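Local coordinates for protein ABC-type amino acid transport system, periplasmic component (Caldanaerobacter subterraneus subsp. tengcongensis MB4, PDB 4YMX) that captures arginine between its two lobes as the substrate-binding component of an amino acid ABC transporter, at residues T110-R113 and K114-V117; I138-F141 and D142-K145; A197-Y200 and L201-Y204; E243-S247 and G248-K252. All blocks are in the same frame, centred on the assembly; numbering follows the deposited sequence. Where two conformers were deposited one is given.

Contact 1. Residues T110-R113 and K114-V117. With ARG (arginine), chain C.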
loop_
_atom_site.group_PDB
_atom_site.type_symbol
_atom_site.label_atom_id
_atom_site.label_comp_id
_atom_site.label_asym_id
_atom_site.label_seq_id
_atom_site.Cartn_x
_atom_site.Cartn_y
_atom_site.Cartn_z
ATOM N N THR A 110 8.880 -5.541 -6.465
ATOM C CA THR A 110 9.377 -6.914 -6.392
ATOM C C THR A 110 10.029 -7.345 -7.695
ATOM O O THR A 110 9.700 -6.825 -8.764
ATOM C CB THR A 110 8.245 -7.910 -6.056
ATOM O OG1 THR A 110 7.324 -7.980 -7.155
ATOM C CG2 THR A 110 7.501 -7.471 -4.818
ATOM N N ALA A 111 10.958 -8.290 -7.606
ATOM C CA ALA A 111 11.599 -8.830 -8.797
ATOM C C ALA A 111 10.554 -9.359 -9.781
ATOM O O ALA A 111 10.666 -9.160 -10.997
ATOM C CB ALA A 111 12.582 -9.928 -8.416
ATOM N N GLU A 112 9.529 -10.019 -9.251
ATOM C CA GLU A 112 8.461 -10.553 -10.086
ATOM C C GLU A 112 7.742 -9.450 -10.865
ATOM O O GLU A 112 7.536 -9.559 -12.077
ATOM C CB GLU A 112 7.461 -11.334 -9.232
ATOM C CG GLU A 112 6.259 -11.865 -9.994
ATOM C CD GLU A 112 6.607 -12.994 -10.955
ATOM O OE1 GLU A 112 5.722 -13.383 -11.745
ATOM O OE2 GLU A 112 7.748 -13.504 -10.919
ATOM N N ARG A 113 7.364 -8.384 -10.169
ATOM C CA ARG A 113 6.655 -7.286 -10.812
ATOM C C ARG A 113 7.505 -6.550 -11.845
ATOM O O ARG A 113 6.978 -6.047 -12.831
ATOM C CB ARG A 113 6.140 -6.306 -9.761
ATOM C CG ARG A 113 4.978 -6.846 -8.958
ATOM C CD ARG A 113 4.753 -6.000 -7.742
ATOM N NE ARG A 113 3.629 -6.496 -6.963
ATOM C CZ ARG A 113 3.334 -6.071 -5.739
ATOM N NH1 ARG A 113 4.083 -5.144 -5.158
ATOM N NH2 ARG A 113 2.273 -6.559 -5.107
ATOM N N LYS A 114 8.815 -6.491 -11.603
ATOM C CA LYS A 114 9.745 -5.832 -12.516
ATOM C C LYS A 114 9.781 -6.479 -13.904
ATOM O O LYS A 114 10.221 -5.855 -14.871
ATOM C CB LYS A 114 11.151 -5.791 -11.915
ATOM C CG LYS A 114 11.319 -4.772 -10.804
ATOM C CD LYS A 114 12.703 -4.888 -10.179
ATOM C CE LYS A 114 12.933 -3.825 -9.129
ATOM N NZ LYS A 114 14.283 -3.962 -8.510
ATOM N N LYS A 115 9.315 -7.722 -14.005
ATOM C CA LYS A 115 9.231 -8.377 -15.310
ATOM C C LYS A 115 8.139 -7.738 -16.157
ATOM O O LYS A 115 8.177 -7.807 -17.390
ATOM C CB LYS A 115 8.929 -9.869 -15.156
ATOM C CG LYS A 115 9.935 -10.641 -14.309
ATOM C CD LYS A 115 9.489 -12.089 -14.153
ATOM C CE LYS A 115 10.606 -12.957 -13.609
ATOM N NZ LYS A 115 10.164 -14.367 -13.424
ATOM N N SER A 116 7.168 -7.113 -15.494
ATOM C CA SER A 116 5.962 -6.618 -16.166
ATOM C C SER A 116 5.901 -5.099 -16.299
ATOM O O SER A 116 5.419 -4.579 -17.306
ATOM C CB SER A 116 4.709 -7.111 -15.435
ATOM O OG SER A 116 4.626 -8.527 -15.479
ATOM N N VAL A 117 6.359 -4.390 -15.266
ATOM C CA VAL A 117 6.345 -2.929 -15.248
ATOM C C VAL A 117 7.695 -2.403 -14.751
ATOM O O VAL A 117 8.523 -3.171 -14.264
ATOM C CB VAL A 117 5.198 -2.373 -14.367
ATOM C CG1 VAL A 117 3.839 -2.844 -14.881
ATOM C CG2 VAL A 117 5.399 -2.770 -12.900
HETATM N N ARG C . 3.179 -3.136 -0.263
HETATM C CA ARG C . 2.273 -4.269 -0.589
HETATM C C ARG C . 2.441 -4.692 -2.037
HETATM O O ARG C . 3.133 -4.030 -2.808
HETATM C CB ARG C . 0.818 -3.877 -0.325
HETATM C CG ARG C . 0.379 -2.615 -1.042
HETATM C CD ARG C . -1.127 -2.426 -0.972
HETATM N NE ARG C . -1.505 -1.075 -1.363
HETATM C CZ ARG C . -2.752 -0.622 -1.393
HETATM N NH1 ARG C . -3.766 -1.405 -1.063
HETATM N NH2 ARG C . -2.981 0.623 -1.765
HETATM O OXT ARG C . 1.887 -5.706 -2.459
HETATM O O HOH W 1 5.513 -10.013 -13.373
#

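Contact 2. Residues I138-F141 and D142-K145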
loop_
_atom_site.group_PDB
_atom_site.type_symbol
_atom_site.label_atom_id
_atom_site.label_comp_id
_atom_site.label_asym_id
_atom_site.label_seq_id
_atom_site.Cartn_x
_atom_site.Cartn_y
_atom_site.Cartn_z
ATOM N N ILE A 138 -3.355 -15.863 19.619
ATOM C CA ILE A 138 -2.116 -15.814 18.843
ATOM C C ILE A 138 -1.113 -14.851 19.470
ATOM O O ILE A 138 -1.436 -13.683 19.675
ATOM C CB ILE A 138 -2.421 -15.345 17.412
ATOM C CG1 ILE A 138 -3.289 -16.381 16.703
ATOM C CG2 ILE A 138 -1.124 -15.063 16.643
ATOM C CD1 ILE A 138 -3.884 -15.884 15.396
ATOM N N SER A 139 0.095 -15.336 19.765
ATOM C CA SER A 139 1.151 -14.505 20.356
ATOM C C SER A 139 2.400 -14.453 19.497
ATOM O O SER A 139 3.182 -13.501 19.566
ATOM C CB SER A 139 1.551 -15.048 21.730
ATOM O OG SER A 139 0.488 -14.982 22.650
ATOM N N LYS A 140 2.619 -15.498 18.715
ATOM C CA LYS A 140 3.857 -15.604 17.970
ATOM C C LYS A 140 3.638 -16.285 16.633
ATOM O O LYS A 140 2.557 -16.832 16.371
ATOM C CB LYS A 140 4.910 -16.344 18.792
ATOM C CG LYS A 140 4.531 -17.768 19.148
ATOM C CD LYS A 140 5.546 -18.367 20.121
ATOM C CE LYS A 140 5.215 -19.816 20.449
ATOM N NZ LYS A 140 3.876 -19.957 21.074
ATOM N N PHE A 141 4.678 -16.256 15.805
ATOM C CA PHE A 141 4.602 -16.740 14.433
ATOM C C PHE A 141 4.128 -18.192 14.326
ATOM O O PHE A 141 3.298 -18.514 13.472
ATOM C CB PHE A 141 5.948 -16.536 13.733
ATOM C CG PHE A 141 5.918 -16.826 12.259
ATOM C CD1 PHE A 141 5.285 -15.959 11.382
ATOM C CD2 PHE A 141 6.534 -17.959 11.752
ATOM C CE1 PHE A 141 5.268 -16.223 10.020
ATOM C CE2 PHE A 141 6.523 -18.227 10.394
ATOM C CZ PHE A 141 5.883 -17.355 9.525
ATOM N N ASP A 142 4.621 -19.058 15.212
ATOM C CA ASP A 142 4.227 -20.462 15.194
ATOM C C ASP A 142 2.718 -20.630 15.388
ATOM O O ASP A 142 2.128 -21.584 14.877
ATOM C CB ASP A 142 4.996 -21.234 16.272
ATOM C CG ASP A 142 4.941 -22.726 16.062
ATOM O OD1 ASP A 142 4.341 -23.422 16.906
ATOM O OD2 ASP A 142 5.485 -23.197 15.043
ATOM N N ASP A 143 2.096 -19.701 16.109
ATOM C CA ASP A 143 0.662 -19.778 16.389
ATOM C C ASP A 143 -0.208 -19.525 15.164
ATOM O O ASP A 143 -1.408 -19.757 15.208
ATOM C CB ASP A 143 0.261 -18.783 17.483
ATOM C CG ASP A 143 1.035 -18.969 18.774
ATOM O OD1 ASP A 143 1.636 -20.044 18.996
ATOM O OD2 ASP A 143 1.026 -18.022 19.585
ATOM N N LEU A 144 0.388 -19.041 14.078
ATOM C CA LEU A 144 -0.363 -18.773 12.855
ATOM C C LEU A 144 -0.694 -20.029 12.067
ATOM O O LEU A 144 -1.538 -19.991 11.167
ATOM C CB LEU A 144 0.390 -17.797 11.951
ATOM C CG LEU A 144 0.633 -16.410 12.542
ATOM C CD1 LEU A 144 1.492 -15.597 11.594
ATOM C CD2 LEU A 144 -0.690 -15.693 12.839
ATOM N N LYS A 145 -0.028 -21.136 12.391
ATOM C CA LYS A 145 -0.300 -22.395 11.696
ATOM C C LYS A 145 -1.776 -22.763 11.759
ATOM O O LYS A 145 -2.409 -22.645 12.812
ATOM C CB LYS A 145 0.530 -23.538 12.283
ATOM C CG LYS A 145 2.014 -23.391 12.069
ATOM C CD LYS A 145 2.764 -24.579 12.641
ATOM C CE LYS A 145 4.253 -24.382 12.451
ATOM N NZ LYS A 145 4.641 -23.008 12.878
#

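Contact 3. Residues A197-Y200 and L201-Y204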
loop_
_atom_site.group_PDB
_atom_site.type_symbol
_atom_site.label_atom_id
_atom_site.label_comp_id
_atom_site.label_asym_id
_atom_site.label_seq_id
_atom_site.Cartn_x
_atom_site.Cartn_y
_atom_site.Cartn_z
ATOM N N ALA A 197 -1.707 -0.635 9.341
ATOM C CA ALA A 197 -2.330 -1.186 10.544
ATOM C C ALA A 197 -2.508 -0.110 11.618
ATOM O O ALA A 197 -3.558 -0.033 12.261
ATOM C CB ALA A 197 -1.518 -2.354 11.085
ATOM N N LYS A 198 -1.488 0.721 11.821
ATOM C CA LYS A 198 -1.596 1.772 12.830
ATOM C C LYS A 198 -2.743 2.730 12.508
ATOM O O LYS A 198 -3.495 3.144 13.391
ATOM C CB LYS A 198 -0.274 2.529 12.984
ATOM C CG LYS A 198 0.869 1.697 13.543
ATOM C CD LYS A 198 2.085 2.586 13.763
ATOM C CE LYS A 198 3.249 1.820 14.352
ATOM N NZ LYS A 198 4.456 2.698 14.481
ATOM N N ALA A 199 -2.901 3.062 11.233
ATOM C CA ALA A 199 -3.977 3.956 10.831
ATOM C C ALA A 199 -5.350 3.347 11.118
ATOM O O ALA A 199 -6.219 4.004 11.700
ATOM C CB ALA A 199 -3.843 4.309 9.365
ATOM N N TYR A 200 -5.548 2.094 10.718
ATOM C CA TYR A 200 -6.820 1.424 10.976
ATOM C C TYR A 200 -7.114 1.272 12.468
ATOM O O TYR A 200 -8.269 1.361 12.884
ATOM C CB TYR A 200 -6.859 0.059 10.292
ATOM C CG TYR A 200 -7.307 0.097 8.838
ATOM C CD1 TYR A 200 -6.384 0.190 7.801
ATOM C CD2 TYR A 200 -8.656 0.025 8.508
ATOM C CE1 TYR A 200 -6.792 0.214 6.473
ATOM C CE2 TYR A 200 -9.075 0.056 7.184
ATOM C CZ TYR A 200 -8.135 0.148 6.173
ATOM O OH TYR A 200 -8.551 0.168 4.860
ATOM N N LEU A 201 -6.073 1.056 13.267
ATOM C CA LEU A 201 -6.259 0.808 14.692
ATOM C C LEU A 201 -6.610 2.081 15.476
ATOM O O LEU A 201 -6.978 2.010 16.648
ATOM C CB LEU A 201 -5.043 0.079 15.280
ATOM C CG LEU A 201 -5.174 -1.452 15.281
ATOM C CD1 LEU A 201 -5.558 -2.004 13.907
ATOM C CD2 LEU A 201 -3.894 -2.114 15.796
ATOM N N LYS A 202 -6.525 3.240 14.827
ATOM C CA LYS A 202 -7.074 4.461 15.419
ATOM C C LYS A 202 -8.579 4.318 15.626
ATOM O O LYS A 202 -9.133 4.837 16.601
ATOM C CB LYS A 202 -6.747 5.696 14.567
ATOM C CG LYS A 202 -5.248 5.957 14.400
ATOM C CD LYS A 202 -4.976 7.287 13.698
ATOM C CE LYS A 202 -5.973 7.561 12.577
ATOM N NZ LYS A 202 -5.987 6.507 11.525
ATOM N N GLU A 203 -9.244 3.599 14.722
ATOM C CA GLU A 203 -10.667 3.331 14.872
ATOM C C GLU A 203 -10.937 1.967 15.498
ATOM O O GLU A 203 -11.823 1.824 16.343
ATOM C CB GLU A 203 -11.378 3.434 13.522
ATOM C CG GLU A 203 -11.276 4.815 12.886
ATOM C CD GLU A 203 -11.754 5.914 13.813
ATOM O OE1 GLU A 203 -12.735 5.694 14.560
ATOM O OE2 GLU A 203 -11.139 6.999 13.800
ATOM N N TYR A 204 -10.170 0.960 15.095
ATOM C CA TYR A 204 -10.383 -0.378 15.621
ATOM C C TYR A 204 -9.622 -0.569 16.935
ATOM O O TYR A 204 -8.542 -1.186 16.986
ATOM C CB TYR A 204 -9.966 -1.417 14.590
ATOM C CG TYR A 204 -10.928 -1.596 13.432
ATOM C CD1 TYR A 204 -12.055 -2.410 13.562
ATOM C CD2 TYR A 204 -10.693 -0.995 12.197
ATOM C CE1 TYR A 204 -12.914 -2.608 12.505
ATOM C CE2 TYR A 204 -11.557 -1.190 11.129
ATOM C CZ TYR A 204 -12.662 -2.001 11.298
ATOM O OH TYR A 204 -13.536 -2.222 10.263
#

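Contact 4. Residues E243-S247 and G248-K252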
loop_
_atom_site.group_PDB
_atom_site.type_symbol
_atom_site.label_atom_id
_atom_site.label_comp_id
_atom_site.label_asym_id
_atom_site.label_seq_id
_atom_site.Cartn_x
_atom_site.Cartn_y
_atom_site.Cartn_z
ATOM N N GLU A 243 14.154 15.315 -5.966
ATOM C CA GLU A 243 14.028 16.719 -5.586
ATOM C C GLU A 243 13.187 16.914 -4.322
ATOM O O GLU A 243 13.485 17.788 -3.509
ATOM C CB GLU A 243 13.509 17.566 -6.751
ATOM C CG GLU A 243 13.322 19.049 -6.438
ATOM C CD GLU A 243 14.614 19.781 -6.079
ATOM O OE1 GLU A 243 14.507 20.957 -5.687
ATOM O OE2 GLU A 243 15.724 19.202 -6.191
ATOM N N LEU A 244 12.155 16.095 -4.139
ATOM C CA LEU A 244 11.404 16.133 -2.885
ATOM C C LEU A 244 12.343 15.884 -1.710
ATOM O O LEU A 244 12.345 16.629 -0.726
ATOM C CB LEU A 244 10.283 15.082 -2.884
ATOM C CG LEU A 244 9.070 15.371 -3.763
ATOM C CD1 LEU A 244 8.142 14.158 -3.779
ATOM C CD2 LEU A 244 8.332 16.616 -3.290
ATOM N N LYS A 245 13.160 14.847 -1.828
ATOM C CA LYS A 245 14.081 14.489 -0.753
ATOM C C LYS A 245 15.134 15.562 -0.513
ATOM O O LYS A 245 15.437 15.908 0.633
ATOM C CB LYS A 245 14.762 13.150 -1.042
ATOM C CG LYS A 245 13.844 11.930 -0.911
ATOM C CD LYS A 245 14.593 10.684 -1.336
ATOM C CE LYS A 245 13.745 9.435 -1.155
ATOM N NZ LYS A 245 14.404 8.258 -1.802
ATOM N N GLN A 246 15.675 16.109 -1.590
ATOM C CA GLN A 246 16.808 17.017 -1.466
ATOM C C GLN A 246 16.407 18.450 -1.137
ATOM O O GLN A 246 17.242 19.228 -0.689
ATOM C CB GLN A 246 17.649 16.948 -2.742
ATOM C CG GLN A 246 18.295 15.574 -2.925
ATOM C CD GLN A 246 18.951 15.397 -4.278
ATOM O OE1 GLN A 246 18.797 16.227 -5.171
ATOM N NE2 GLN A 246 19.713 14.315 -4.426
ATOM N N SER A 247 15.133 18.789 -1.325
ATOM C CA SER A 247 14.666 20.166 -1.117
ATOM C C SER A 247 14.061 20.428 0.250
ATOM O O SER A 247 13.772 21.579 0.586
ATOM C CB SER A 247 13.611 20.532 -2.154
ATOM O OG SER A 247 12.414 19.799 -1.918
ATOM N N GLY A 248 13.843 19.373 1.030
ATOM C CA GLY A 248 13.133 19.518 2.282
ATOM C C GLY A 248 11.659 19.158 2.199
ATOM O O GLY A 248 11.032 18.917 3.233
ATOM N N GLU A 249 11.100 19.127 0.993
ATOM C CA GLU A 249 9.663 18.901 0.851
ATOM C C GLU A 249 9.253 17.489 1.289
ATOM O O GLU A 249 8.195 17.300 1.879
ATOM C CB GLU A 249 9.213 19.185 -0.584
ATOM C CG GLU A 249 7.722 19.035 -0.808
ATOM C CD GLU A 249 6.863 19.993 0.009
ATOM O OE1 GLU A 249 5.668 19.676 0.201
ATOM O OE2 GLU A 249 7.358 21.058 0.451
ATOM N N TYR A 250 10.102 16.509 1.019
ATOM C CA TYR A 250 9.846 15.133 1.425
ATOM C C TYR A 250 9.688 15.022 2.929
ATOM O O TYR A 250 8.762 14.376 3.432
ATOM C CB TYR A 250 10.983 14.248 0.939
ATOM C CG TYR A 250 10.914 12.792 1.312
ATOM C CD1 TYR A 250 10.223 11.880 0.516
ATOM C CD2 TYR A 250 11.582 12.314 2.433
ATOM C CE1 TYR A 250 10.192 10.532 0.844
ATOM C CE2 TYR A 250 11.558 10.969 2.770
ATOM C CZ TYR A 250 10.862 10.086 1.969
ATOM O OH TYR A 250 10.841 8.743 2.293
ATOM N N ASP A 251 10.589 15.660 3.656
ATOM C CA ASP A 251 10.515 15.577 5.104
ATOM C C ASP A 251 9.248 16.225 5.649
ATOM O O ASP A 251 8.672 15.740 6.621
ATOM C CB ASP A 251 11.756 16.200 5.734
ATOM C CG ASP A 251 13.006 15.426 5.418
ATOM O OD1 ASP A 251 13.012 14.196 5.624
ATOM O OD2 ASP A 251 13.975 16.047 4.940
ATOM N N LYS A 252 8.812 17.313 5.016
ATOM C CA LYS A 252 7.543 17.945 5.373
ATOM C C LYS A 252 6.375 16.970 5.156
ATOM O O LYS A 252 5.492 16.839 6.007
ATOM C CB LYS A 252 7.346 19.243 4.577
ATOM C CG LYS A 252 6.149 20.073 5.008
ATOM C CD LYS A 252 6.040 21.365 4.204
ATOM C CE LYS A 252 4.774 22.123 4.574
ATOM N NZ LYS A 252 4.800 23.517 4.055
HETATM O O HOH W 2 13.167 16.444 2.303
#

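Contact 1. Residues T110-R113 and K114-V117
Arg113 O is gripped by two backbone donors, Ser116 N (2.9 Å) above its carbonyl plane and Val117 N almost in line with C=O. The guanidinium of Arg113 faces the bound arginine with its edge: NH1 donates to ligand O and NH2 to ligand OXT, each at 2.8 Å, a nearly coplanar two-point grip on the α-carboxylate as in related amino acid-binding proteins. CG stands anti to the carbonyl carbon (chi1 -72°), and the extended chain beyond it spans the way from the turn to the ligand. Thr108 O and Gly154 O also accept from NH1 and NH2, which fixes the plane. Thr110 caps the short helix, its OG1 accepting from Arg113 N at 3.0 Å and so holding the backbone of Arg113 in place. Thr110 O receives Lys114 N at 3.0 Å, while the Lys114 CG packs on the same oxygen. On the outer side, Glu112 OE2 makes a loose salt bridge with Lys115 NZ (3.6 Å), the two chains crossing at a slant. The turn links helix 111-114 to strand 117-124; Arg113 and Val117 rest on Ile92 of helix 91-96, and Arg113 and Lys114 on Phe119 of the strand.

Contact 2. Residues I138-F141 and D142-K145
Asp143 turns back onto Lys140, Ser139 and Ile138, the residues just before its own turn. Its CB lies 3.2 Å from Lys140 O, the carbonyl that also accepts Asp143 N, and passes Ile138 CG2 at 4.1 Å, the two side chains running in opposite senses. CG comes up against Lys140 CG. Because Asp143 CG is anti to the carbonyl carbon (chi1 -57°), the carboxylate swings toward the preceding peptides. There OD2 takes two N-H groups: Ser139 N at 2.8 Å on its anti lone pair, and Lys140 N at 3.1 Å from well above the carboxylate plane. The other oxygen, OD1, is met on its syn side by Lys140 NZ at 3.1 Å, in a salt bridge whose lysine chain crosses the aspartate at about a right angle and bends only at its last torsion to get there. Three donors, coming from different directions, thus fix the rotation of the carboxylate at the start of a 3-10 turn. By returning to the backbone N-H groups just ahead of that turn, Asp143 braces its first residues; the backbone bond from Leu144 N to Phe141 O continues the turn. Beneath it, Leu144 splits its methyls, CD1 to Phe141 CD1 at 3.8 Å and CD2 to Ile138 CG2 at 3.9 Å. The turn lies in the connection from strand 128-133 to strand 148-152, with Ile138 and Leu144 packed on Met212, Leu144 also on Ile164, and Phe141 beside Glu214, all in neighbouring loops.

Contact 3. Residues A197-Y200 and L201-Y204
Leu201 N donates to Ala197 O at 2.9 Å, a helical i+4 bond near the C-terminal end of helix 194-201. The helix is the crossover of a β-α-β unit joining strands 189-193 and 207-210 in one lobe of the two-lobed periplasmic binding protein fold. Past this bond the carbonyls are met by i+3 as well as i+4 donors. Ala199 O accepts Lys202 N at 3.2 Å from far above its plane, and the ammonium of the same residue also comes to it: Lys202 NZ is modelled only 2.5 Å from Ala199 O, so short that its exact position is doubtful. Bends at chi3 (-39°) and chi4 curl that lysine back over the helix end. Lys202 N has a further, weak bond to Lys198 O. Tyr200 O is likewise doubly satisfied, by Glu203 N at 3.1 Å from above the carbonyl plane and by Tyr204 N, nearly straight and in that plane, at 2.9 Å. The phenol oxygen of Tyr200 finds its partner elsewhere, bonding to Asp46 O of the arginine pocket, a link between lobes consistent with a closed form; its ring stacks with Phe179 of helix 175-183. Leu201 packs on Phe179, on Val131 of strand 128-133 and on Ile209 of strand 207-210, its CD1 also close to Ala197 O at 3.3 Å. Tyr204 runs alongside Tyr200, pointing the same way, and touches Met180. The two rings meet at the edge of Tyr200, where its CD2 lies 4.1 Å from Tyr204 CE2.

Contact 4. Residues E243-S247 and G248-K252
Tyr250 N donates to Leu244 O at 2.8 Å, from above the carbonyl plane, in the backbone bond that draws the first turn of one helix against the last turn of another. A serine supplements it: Ser247 OG donates to Glu243 O at 2.8 Å and accepts the N-H of Glu249 at 3.3 Å. Its hydroxyl, set between the backbone N and the carbonyl carbon (chi1 69°), reaches Glu243 O from the face opposite that used by Ser247 N. Water 2 accepts from Asp251 N and lies 2.9 Å from Lys245 O, to which it donates. Gly248 is the break between helix 231-247 and helix 249-258 in this lobe of the periplasmic binding protein fold: it leaves helical angles with phi 98°, where a CB would collide with Ser247 O, which by itself calls for glycine, and it is the N-cap of the second helix. Among carbon contacts, one is CH-π: Lys245 CG sits over one face of the Tyr250 ring, 3.9 Å from its centroid, as the two side chains run side by side. Their polar ends go to strand 117-124, Lys245 NZ to Leu122 O and Tyr250 OH to Tyr123 O; the distant ammonium offers at most a weak cation-π attraction. Carbon also meets carbon where Leu244 CD2 touches the methylene CG of Glu249 (3.5 Å); the apolar pair is Leu244 CB and Tyr250 CB at 4.0 Å, with Leu244 on Ala72 and Tyr250 on Phe65 of helix 65-77.

All four contacts are local turns or helix ends, strung in series along the chain and nowhere touching. Contacts 1 and 4 share strand 117-124, one leading into it and the other bonding to its carbonyls, with centres about 27 Å apart. Contacts 2 and 3 belong to the lobe built on the sheet that includes strand 128-133. Contacts 3 and 4 lie at the surface, whereas 1 and 2 are partly buried. Contact 1 alone supplies a residue of the arginine pocket; contact 3, on the opposite side of the chain's centre, approaches it through a tyrosine. Carboxylate chemistry dominates contact 2, backbone carbonyls contact 3, and an aromatic face with a glycine bend contact 4.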